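Local structure of aminoglycoside phosphotransferase (Mycobacterium smegmatis, 6EF6) at residues S156-S161 and G259-D264; H160-T165 and S291-P296; Y263-A268 and E283-G288. The protein phosphorylates (S)-1-amino-2-propanol as a kinase of the aminoacetone utilization microcompartment and belongs to the phosphotransferase enzyme family. All coordinates share one frame; numbering follows the deposited sequence. Where two conformers were deposited one is given.

Contact 1 (S156-S161 and G259-D264); sequences SLHEHS and GWYFYD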
loop_
_atom_site.group_PDB
_atom_site.type_symbol
_atom_site.label_atom_id
_atom_site.label_comp_id
_atom_site.label_asym_id
_atom_site.label_seq_id
_atom_site.Cartn_x
_atom_site.Cartn_y
_atom_site.Cartn_z
ATOM N N SER A 156 -1.167 -13.076 8.194
ATOM C CA SER A 156 -0.978 -14.169 7.245
ATOM C C SER A 156 0.006 -13.799 6.143
ATOM O O SER A 156 0.760 -14.667 5.686
ATOM C CB SER A 156 -2.303 -14.525 6.602
ATOM O OG SER A 156 -3.163 -15.070 7.586
ATOM N N LEU A 157 -0.009 -12.545 5.676
ATOM C CA LEU A 157 0.990 -12.106 4.698
ATOM C C LEU A 157 2.379 -12.119 5.295
ATOM O O LEU A 157 3.343 -12.498 4.614
ATOM C CB LEU A 157 0.642 -10.703 4.193
ATOM C CG LEU A 157 -0.548 -10.643 3.235
ATOM C CD1 LEU A 157 -0.987 -9.205 3.014
ATOM C CD2 LEU A 157 -0.226 -11.303 1.884
ATOM N N HIS A 158 2.534 -11.717 6.543
ATOM C CA HIS A 158 3.823 -11.760 7.182
ATOM C C HIS A 158 4.307 -13.193 7.346
ATOM O O HIS A 158 5.499 -13.496 7.144
ATOM C CB HIS A 158 3.762 -11.074 8.528
ATOM C CG HIS A 158 3.544 -9.613 8.429
ATOM N ND1 HIS A 158 3.394 -8.829 9.548
ATOM C CD2 HIS A 158 3.532 -8.778 7.370
ATOM C CE1 HIS A 158 3.245 -7.574 9.186
ATOM N NE2 HIS A 158 3.315 -7.500 7.868
ATOM N N GLU A 159 3.426 -14.098 7.760
ATOM C CA GLU A 159 3.823 -15.487 7.931
ATOM C C GLU A 159 4.308 -16.063 6.613
ATOM O O GLU A 159 5.320 -16.787 6.577
ATOM C CB GLU A 159 2.619 -16.259 8.449
ATOM C CG GLU A 159 2.885 -17.759 8.713
ATOM C CD GLU A 159 1.604 -18.560 8.856
ATOM O OE1 GLU A 159 1.160 -18.791 10.003
ATOM O OE2 GLU A 159 1.029 -18.945 7.816
ATOM N N HIS A 160 3.586 -15.820 5.512
ATOM C CA HIS A 160 4.044 -16.306 4.215
ATOM C C HIS A 160 5.396 -15.719 3.850
ATOM O O HIS A 160 6.325 -16.434 3.442
ATOM C CB HIS A 160 3.043 -16.034 3.106
ATOM C CG HIS A 160 3.507 -16.590 1.812
ATOM N ND1 HIS A 160 4.247 -15.871 0.899
ATOM C CD2 HIS A 160 3.488 -17.866 1.354
ATOM C CE1 HIS A 160 4.592 -16.656 -0.104
ATOM N NE2 HIS A 160 4.168 -17.887 0.159
ATOM N N SER A 161 5.537 -14.409 3.985
ATOM C CA SER A 161 6.788 -13.747 3.629
ATOM C C SER A 161 7.972 -14.324 4.412
ATOM O O SER A 161 9.072 -14.493 3.859
ATOM C CB SER A 161 6.632 -12.231 3.880
ATOM O OG SER A 161 7.897 -11.560 3.899
ATOM N N GLY A 259 10.761 -3.933 3.914
ATOM C CA GLY A 259 10.492 -2.907 4.904
ATOM C C GLY A 259 10.215 -3.528 6.258
ATOM O O GLY A 259 10.293 -4.746 6.400
ATOM N N TRP A 260 9.924 -2.695 7.254
ATOM C CA TRP A 260 9.546 -3.252 8.553
ATOM C C TRP A 260 8.188 -3.910 8.496
ATOM O O TRP A 260 7.231 -3.280 8.023
ATOM C CB TRP A 260 9.618 -2.195 9.649
ATOM C CG TRP A 260 11.013 -1.740 9.977
ATOM C CD1 TRP A 260 11.893 -2.382 10.807
ATOM C CD2 TRP A 260 11.732 -0.616 9.452
ATOM N NE1 TRP A 260 13.085 -1.733 10.850
ATOM C CE2 TRP A 260 13.018 -0.633 10.037
ATOM C CE3 TRP A 260 11.384 0.451 8.602
ATOM C CZ2 TRP A 260 13.994 0.305 9.749
ATOM C CZ3 TRP A 260 12.385 1.386 8.313
ATOM C CH2 TRP A 260 13.643 1.326 8.926
ATOM N N TYR A 261 8.074 -5.126 9.037
ATOM C CA TYR A 261 6.766 -5.785 9.036
ATOM C C TYR A 261 5.668 -4.881 9.594
ATOM O O TYR A 261 4.575 -4.779 9.024
ATOM C CB TYR A 261 6.811 -7.127 9.785
ATOM C CG TYR A 261 7.608 -8.183 9.064
ATOM C CD1 TYR A 261 7.243 -8.634 7.824
ATOM C CD2 TYR A 261 8.760 -8.680 9.597
ATOM C CE1 TYR A 261 8.009 -9.610 7.151
ATOM C CE2 TYR A 261 9.529 -9.635 8.951
ATOM C CZ TYR A 261 9.141 -10.065 7.700
ATOM O OH TYR A 261 9.923 -11.042 7.067
ATOM N N PHE A 262 5.914 -4.249 10.738
ATOM C CA PHE A 262 4.871 -3.450 11.373
ATOM C C PHE A 262 4.639 -2.090 10.740
ATOM O O PHE A 262 3.661 -1.409 11.090
ATOM C CB PHE A 262 5.004 -3.523 12.895
ATOM C CG PHE A 262 4.728 -4.916 13.369
ATOM C CD1 PHE A 262 3.411 -5.373 13.326
ATOM C CD2 PHE A 262 5.696 -5.794 13.755
ATOM C CE1 PHE A 262 3.105 -6.668 13.671
ATOM C CE2 PHE A 262 5.386 -7.101 14.073
ATOM C CZ PHE A 262 4.101 -7.519 14.037
ATOM N N TYR A 263 5.442 -1.696 9.744
ATOM C CA TYR A 263 5.026 -0.574 8.921
ATOM C C TYR A 263 3.689 -0.859 8.260
ATOM O O TYR A 263 2.927 0.066 8.014
ATOM C CB TYR A 263 6.132 -0.280 7.893
ATOM C CG TYR A 263 5.751 0.750 6.848
ATOM C CD1 TYR A 263 5.424 2.067 7.178
ATOM C CD2 TYR A 263 5.687 0.409 5.520
ATOM C CE1 TYR A 263 5.044 2.980 6.231
ATOM C CE2 TYR A 263 5.319 1.341 4.532
ATOM C CZ TYR A 263 4.996 2.613 4.916
ATOM O OH TYR A 263 4.630 3.525 3.957
ATOM N N ASP A 264 3.357 -2.127 7.983
ATOM C CA ASP A 264 2.038 -2.419 7.429
ATOM C C ASP A 264 0.902 -1.911 8.328
ATOM O O ASP A 264 -0.173 -1.506 7.810
ATOM C CB ASP A 264 1.880 -3.921 7.179
ATOM C CG ASP A 264 2.537 -4.410 5.922
ATOM O OD1 ASP A 264 2.672 -3.667 4.931
ATOM O OD2 ASP A 264 2.890 -5.623 5.919
HETATM O O HOH W 1 10.405 -11.601 4.380
#

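Contact 2 (H160-T165 and S291-P296); sequences HSQRWT and SRRELP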
loop_
_atom_site.group_PDB
_atom_site.type_symbol
_atom_site.label_atom_id
_atom_site.label_comp_id
_atom_site.label_asym_id
_atom_site.label_seq_id
_atom_site.Cartn_x
_atom_site.Cartn_y
_atom_site.Cartn_z
ATOM N N HIS A 160 3.586 -15.820 5.512
ATOM C CA HIS A 160 4.044 -16.306 4.215
ATOM C C HIS A 160 5.396 -15.719 3.850
ATOM O O HIS A 160 6.325 -16.434 3.442
ATOM C CB HIS A 160 3.043 -16.034 3.106
ATOM C CG HIS A 160 3.507 -16.590 1.812
ATOM N ND1 HIS A 160 4.247 -15.871 0.899
ATOM C CD2 HIS A 160 3.488 -17.866 1.354
ATOM C CE1 HIS A 160 4.592 -16.656 -0.104
ATOM N NE2 HIS A 160 4.168 -17.887 0.159
ATOM N N SER A 161 5.537 -14.409 3.985
ATOM C CA SER A 161 6.788 -13.747 3.629
ATOM C C SER A 161 7.972 -14.324 4.412
ATOM O O SER A 161 9.072 -14.493 3.859
ATOM C CB SER A 161 6.632 -12.231 3.880
ATOM O OG SER A 161 7.897 -11.560 3.899
ATOM N N GLN A 162 7.774 -14.594 5.699
ATOM C CA GLN A 162 8.845 -15.128 6.537
ATOM C C GLN A 162 9.280 -16.520 6.136
ATOM O O GLN A 162 10.429 -16.901 6.408
ATOM C CB GLN A 162 8.384 -15.184 7.980
ATOM C CG GLN A 162 8.301 -13.798 8.585
ATOM C CD GLN A 162 8.682 -13.761 10.033
ATOM O OE1 GLN A 162 7.866 -14.043 10.912
ATOM N NE2 GLN A 162 9.934 -13.415 10.296
ATOM N N ARG A 163 8.407 -17.319 5.534
ATOM C CA ARG A 163 8.818 -18.676 5.203
ATOM C C ARG A 163 9.111 -18.877 3.725
ATOM O O ARG A 163 9.714 -19.889 3.361
ATOM C CB ARG A 163 7.749 -19.645 5.687
ATOM C CG ARG A 163 6.473 -19.646 4.923
ATOM C CD ARG A 163 5.469 -20.654 5.517
ATOM N NE ARG A 163 4.087 -20.188 5.377
ATOM C CZ ARG A 163 3.283 -20.454 4.347
ATOM N NH1 ARG A 163 2.050 -19.950 4.342
ATOM N NH2 ARG A 163 3.694 -21.213 3.331
ATOM N N TRP A 164 8.789 -17.905 2.886
ATOM C CA TRP A 164 8.869 -18.092 1.441
ATOM C C TRP A 164 10.306 -17.949 1.003
ATOM O O TRP A 164 10.931 -16.904 1.211
ATOM C CB TRP A 164 8.008 -17.043 0.729
ATOM C CG TRP A 164 7.961 -17.170 -0.789
ATOM C CD1 TRP A 164 7.870 -18.340 -1.524
ATOM C CD2 TRP A 164 7.997 -16.108 -1.736
ATOM N NE1 TRP A 164 7.849 -18.057 -2.866
ATOM C CE2 TRP A 164 7.911 -16.694 -3.021
ATOM C CE3 TRP A 164 8.088 -14.707 -1.627
ATOM C CZ2 TRP A 164 7.926 -15.930 -4.173
ATOM C CZ3 TRP A 164 8.097 -13.958 -2.773
ATOM C CH2 TRP A 164 8.001 -14.570 -4.024
ATOM N N THR A 165 10.805 -18.974 0.327
ATOM C CA THR A 165 12.092 -18.871 -0.323
ATOM C C THR A 165 11.889 -18.197 -1.676
ATOM O O THR A 165 11.209 -18.740 -2.552
ATOM C CB THR A 165 12.710 -20.260 -0.453
ATOM O OG1 THR A 165 12.923 -20.770 0.872
ATOM C CG2 THR A 165 14.029 -20.209 -1.222
ATOM N N SER A 291 -4.202 -13.501 16.370
ATOM C CA SER A 291 -4.923 -14.738 16.108
ATOM C C SER A 291 -4.169 -15.638 15.129
ATOM O O SER A 291 -4.440 -16.847 15.097
ATOM C CB SER A 291 -6.353 -14.463 15.630
ATOM O OG SER A 291 -6.431 -14.172 14.242
ATOM N N ARG A 292 -3.260 -15.075 14.341
ATOM C CA ARG A 292 -2.491 -15.821 13.342
ATOM C C ARG A 292 -0.993 -15.816 13.565
ATOM O O ARG A 292 -0.341 -16.805 13.190
ATOM C CB ARG A 292 -2.762 -15.247 11.934
ATOM C CG ARG A 292 -4.135 -15.514 11.424
ATOM C CD ARG A 292 -4.341 -16.972 11.047
ATOM N NE ARG A 292 -5.765 -17.282 10.923
ATOM C CZ ARG A 292 -6.487 -17.126 9.818
ATOM N NH1 ARG A 292 -5.942 -16.659 8.702
ATOM N NH2 ARG A 292 -7.774 -17.441 9.834
ATOM N N ARG A 293 -0.423 -14.797 14.174
ATOM C CA ARG A 293 1.025 -14.655 14.328
ATOM C C ARG A 293 1.314 -13.844 15.579
ATOM O O ARG A 293 0.625 -12.876 15.881
ATOM C CB ARG A 293 1.673 -13.955 13.140
ATOM C CG ARG A 293 3.248 -13.824 13.181
ATOM C CD ARG A 293 3.842 -13.075 11.978
ATOM N NE ARG A 293 5.301 -13.006 12.010
ATOM C CZ ARG A 293 6.027 -11.958 12.411
ATOM N NH1 ARG A 293 7.356 -12.026 12.379
ATOM N NH2 ARG A 293 5.457 -10.844 12.848
ATOM N N GLU A 294 2.351 -14.211 16.292
ATOM C CA GLU A 294 2.738 -13.451 17.471
ATOM C C GLU A 294 3.017 -11.983 17.164
ATOM O O GLU A 294 3.582 -11.623 16.114
ATOM C CB GLU A 294 4.002 -14.052 18.082
ATOM C CG GLU A 294 5.220 -14.035 17.149
ATOM C CD GLU A 294 6.517 -14.104 17.907
ATOM O OE1 GLU A 294 6.531 -14.840 18.919
ATOM O OE2 GLU A 294 7.465 -13.385 17.503
ATOM N N LEU A 295 2.650 -11.100 18.103
ATOM C CA LEU A 295 2.969 -9.686 18.065
ATOM C C LEU A 295 3.544 -9.351 19.438
ATOM O O LEU A 295 2.813 -9.001 20.366
ATOM C CB LEU A 295 1.747 -8.847 17.642
ATOM C CG LEU A 295 2.023 -7.446 17.094
ATOM C CD1 LEU A 295 0.797 -6.835 16.440
ATOM C CD2 LEU A 295 2.443 -6.518 18.176
ATOM N N PRO A 296 4.862 -9.470 19.607
ATOM C CA PRO A 296 5.488 -9.190 20.883
ATOM C C PRO A 296 5.374 -7.751 21.358
ATOM O O PRO A 296 5.148 -6.816 20.570
ATOM C CB PRO A 296 6.961 -9.539 20.619
ATOM C CG PRO A 296 7.029 -10.317 19.363
ATOM C CD PRO A 296 5.806 -9.893 18.578
#

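Contact 3 (Y263-A268 and E283-G288); sequences YDFGTA and ESWVAG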
loop_
_atom_site.group_PDB
_atom_site.type_symbol
_atom_site.label_atom_id
_atom_site.label_comp_id
_atom_site.label_asym_id
_atom_site.label_seq_id
_atom_site.Cartn_x
_atom_site.Cartn_y
_atom_site.Cartn_z
ATOM N N TYR A 263 5.442 -1.696 9.744
ATOM C CA TYR A 263 5.026 -0.574 8.921
ATOM C C TYR A 263 3.689 -0.859 8.260
ATOM O O TYR A 263 2.927 0.066 8.014
ATOM C CB TYR A 263 6.132 -0.280 7.893
ATOM C CG TYR A 263 5.751 0.750 6.848
ATOM C CD1 TYR A 263 5.424 2.067 7.178
ATOM C CD2 TYR A 263 5.687 0.409 5.520
ATOM C CE1 TYR A 263 5.044 2.980 6.231
ATOM C CE2 TYR A 263 5.319 1.341 4.532
ATOM C CZ TYR A 263 4.996 2.613 4.916
ATOM O OH TYR A 263 4.630 3.525 3.957
ATOM N N ASP A 264 3.357 -2.127 7.983
ATOM C CA ASP A 264 2.038 -2.419 7.429
ATOM C C ASP A 264 0.902 -1.911 8.328
ATOM O O ASP A 264 -0.173 -1.506 7.810
ATOM C CB ASP A 264 1.880 -3.921 7.179
ATOM C CG ASP A 264 2.537 -4.410 5.922
ATOM O OD1 ASP A 264 2.672 -3.667 4.931
ATOM O OD2 ASP A 264 2.890 -5.623 5.919
ATOM N N PHE A 265 1.109 -1.859 9.660
ATOM C CA PHE A 265 0.072 -1.264 10.506
ATOM C C PHE A 265 -0.088 0.240 10.249
ATOM O O PHE A 265 -1.209 0.784 10.212
ATOM C CB PHE A 265 0.284 -1.484 12.025
ATOM C CG PHE A 265 -0.745 -0.758 12.819
ATOM C CD1 PHE A 265 -2.075 -1.156 12.750
ATOM C CD2 PHE A 265 -0.387 0.330 13.612
ATOM C CE1 PHE A 265 -3.062 -0.446 13.401
ATOM C CE2 PHE A 265 -1.374 1.038 14.305
ATOM C CZ PHE A 265 -2.706 0.633 14.224
ATOM N N GLY A 266 1.020 0.969 10.093
ATOM C CA GLY A 266 0.880 2.366 9.700
ATOM C C GLY A 266 0.076 2.524 8.438
ATOM O O GLY A 266 -0.762 3.425 8.331
ATOM N N THR A 267 0.263 1.625 7.470
ATOM C CA THR A 267 -0.497 1.759 6.243
ATOM C C THR A 267 -1.999 1.505 6.472
ATOM O O THR A 267 -2.810 2.054 5.743
ATOM C CB THR A 267 0.049 0.892 5.100
ATOM O OG1 THR A 267 -0.294 -0.491 5.258
ATOM C CG2 THR A 267 1.546 1.069 4.900
ATOM N N ALA A 268 -2.370 0.662 7.445
ATOM C CA ALA A 268 -3.765 0.389 7.769
ATOM C C ALA A 268 -4.532 1.660 8.104
ATOM O O ALA A 268 -5.749 1.707 7.898
ATOM C CB ALA A 268 -3.802 -0.566 8.949
ATOM N N GLU A 283 -6.147 -1.673 18.841
ATOM C CA GLU A 283 -6.446 -2.857 19.645
ATOM C C GLU A 283 -7.181 -3.903 18.805
ATOM O O GLU A 283 -6.894 -5.090 18.929
ATOM C CB GLU A 283 -7.250 -2.512 20.897
ATOM C CG GLU A 283 -6.427 -1.692 21.885
ATOM C CD GLU A 283 -7.012 -1.580 23.308
ATOM O OE1 GLU A 283 -7.801 -2.443 23.732
ATOM O OE2 GLU A 283 -6.653 -0.610 24.016
ATOM N N SER A 284 -8.076 -3.488 17.916
ATOM C CA SER A 284 -8.784 -4.449 17.083
ATOM C C SER A 284 -7.825 -5.113 16.116
ATOM O O SER A 284 -7.844 -6.334 15.935
ATOM C CB SER A 284 -9.913 -3.739 16.333
ATOM O OG SER A 284 -10.864 -3.200 17.219
ATOM N N TRP A 285 -6.983 -4.308 15.448
ATOM C CA TRP A 285 -6.005 -4.850 14.504
ATOM C C TRP A 285 -5.064 -5.827 15.181
ATOM O O TRP A 285 -4.799 -6.892 14.652
ATOM C CB TRP A 285 -5.229 -3.669 13.904
ATOM C CG TRP A 285 -4.336 -3.929 12.726
ATOM C CD1 TRP A 285 -4.656 -3.721 11.390
ATOM C CD2 TRP A 285 -3.000 -4.437 12.758
ATOM N NE1 TRP A 285 -3.558 -4.023 10.592
ATOM C CE2 TRP A 285 -2.537 -4.464 11.400
ATOM C CE3 TRP A 285 -2.112 -4.799 13.783
ATOM C CZ2 TRP A 285 -1.243 -4.839 11.068
ATOM C CZ3 TRP A 285 -0.813 -5.189 13.433
ATOM C CH2 TRP A 285 -0.403 -5.199 12.096
ATOM N N VAL A 286 -4.560 -5.460 16.348
ATOM C CA VAL A 286 -3.660 -6.339 17.092
ATOM C C VAL A 286 -4.322 -7.657 17.488
ATOM O O VAL A 286 -3.702 -8.723 17.442
ATOM C CB VAL A 286 -3.100 -5.584 18.301
ATOM C CG1 VAL A 286 -2.443 -6.549 19.283
ATOM C CG2 VAL A 286 -2.109 -4.498 17.836
ATOM N N ALA A 287 -5.594 -7.614 17.932
ATOM C CA ALA A 287 -6.305 -8.845 18.266
ATOM C C ALA A 287 -6.417 -9.764 17.058
ATOM O O ALA A 287 -6.225 -10.983 17.155
ATOM C CB ALA A 287 -7.705 -8.519 18.799
ATOM N N GLY A 288 -6.677 -9.183 15.881
ATOM C CA GLY A 288 -6.747 -9.991 14.662
ATOM C C GLY A 288 -5.391 -10.553 14.267
ATOM O O GLY A 288 -5.251 -11.745 13.964
HETATM O O HOH W 2 -2.570 -3.747 7.939
#

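Contact 1 (S156-S161 and G259-D264)
His158 and Asp264 form the direct hydrogen bond of this contact. His158 NE2 donates to Asp264 OD2 over 2.7 Å, with an N-H...O angle of 159°. OD2 receives it on its anti lone pair, the one away from OD1. The acceptor lies close to the imidazole plane, and the ring and carboxylate are nearly coplanar. The His158 chi1 of -68° sets CG beside its own backbone N and sends the ring from helix 147-163 toward the 259-264 turn. At the other ring nitrogen, ND1 is hydrogen-bonded to Tyr289 OH, so the imidazole is held at both nitrogens and its rotation is fixed.

Asp264 OD1 bonds to the backbone N of Ala230, just before the sodium-binding Asp231. This chain of contacts is consistent with the protein kinase-like fold, where a histidine of the helix called αE meets an aspartate that supports the backbone of the catalytic loop. Asp264 would thus be a second-shell residue. Its side chain is about 11 Å from a bound sodium ion.

Aromatic packing surrounds the same imidazole. Tyr261 CB sits over one face, 3.9 Å from the centroid of the His158 ring, as a CH-pi contact. The Tyr261 ring then turns its edge to the His158 face, with centroids 5.0 Å apart and planes at 54°. The His158 edge points in turn at the face of Phe262, in a nearly perpendicular T-shaped pair with centroids 5.8 Å apart.

A water bridge closes the end of the contact near Ser161. Water 1 donates to Ser161 OG at 2.6 Å and to Tyr261 OH at 2.8 Å. Ser161 OG lies at the edge of the Tyr261 ring, near its plane. It is also hydrogen-bonded to the carbonyl oxygen of Leu227.

Contact 2 (H160-T165 and S291-P296)
Gln162 and Arg293 reach each other through one bent and one straight side chain. Arg293 is extended from CG to NE, and its CG stands opposite the backbone N (chi1 -177°). This carries the guanidinium out from the loop toward helix 147-163. Gln162 has its CG beside the backbone N and bends at chi2 (-145°), which turns the amide toward the arginine. The two side chains cross at about a right angle.

Gln162 OE1 is the single acceptor. Arg293 grips it side-on, with NE at 3.0 Å from OE1 and NH1 at 2.5 Å from OE1. The second distance is unusually short, so its exact value is doubtful. Neither N-H points straight at the oxygen, and the bond from NE is the more bent. OE1 lies at the guanidinium edge, near its plane. Seen from the amide, both nitrogens approach from the same face, above the carbonyl plane and not on a lone pair. The amide and guanidinium planes are 72° apart.

The contact lies at the surface of the mainly helical lobe of this kinase-like fold. It joins the last turn of helix 147-163 to the loop between helices 278-290 and 297-300. Gln162 is neutral, so the pair is a charged-to-neutral hydrogen bond and not a salt bridge.

The third nitrogen of the guanidinium, NH2, has a hydrogen-bond partner of its own: Tyr289 OH, near the end of helix 278-290. Arg293 also packs on Ala155 and Phe262, while Gln162 rests against Tyr261. Next to Arg293, Arg292 forms a salt bridge with Asp96.

Contact 3 (Y263-A268 and E283-G288)
Trp285 lies across Phe265 and reaches as far as Ala268. Its chi1 of -169° places CG opposite the backbone N and directs the indole from helix 278-290 toward helix 263-268. At the root, Trp285 CB is 3.9 Å from Phe265 CE1. Further out, Trp285 CG and CD2 lie under Phe265 CD1, and Trp285 CD2 is the closest, 3.4 Å from Phe265 CD1. That phenyl carbon sits over the centre of the indole. The Phe265 edge therefore faces the indole, with planes at 63°. On the five-membered ring, Trp285 CD1 is 4.1 Å from Ala268 CB, and NE1 is 3.8 Å from the same methyl. At the far rim, CZ2 and CH2 meet Phe265 CB, which stands over the six-membered ring as a CH-pi contact.

Both helices belong to the helical lobe of the kinase-like fold. The sequence Asp264-Phe265-Gly266 is here part of a helix. Asp252, which binds sodium, is the more likely counterpart of the kinase DFG aspartate.

The N-H at the edge of the indole is satisfied by water. Trp285 NE1 donates to water 2 at 2.8 Å, near the ring plane. Water 2 donates to Asp264 O over a longer 3.3 Å. That carbonyl also accepts from Ala268 N and, at 2.7 Å, from Thr267 OG1. Leu150 and Thr154 of helix 147-163 also pack on Trp285.

How the contacts relate
Of the segments in contact, those on helix 147-163 come first in the chain, and two loops start there. Contact 1 closes the first, about a hundred residues long, which holds helix 198-218 and the two-stranded sheet 237-239/248-250. Contact 2 starts slightly later on the same helix and ends farther on, after helix 278-290, so the two loops overlap. Contact 3 closes a short loop between helices 263-268 and 278-290 that lies wholly within the span of contact 2 and begins where contact 1 ends. Phe262 touches Trp285, Leu295 and Arg293, so residues of all three contacts meet there. Together they tie helix 147-163, helix 263-268, helix 278-290 and the following loop into one helical lobe.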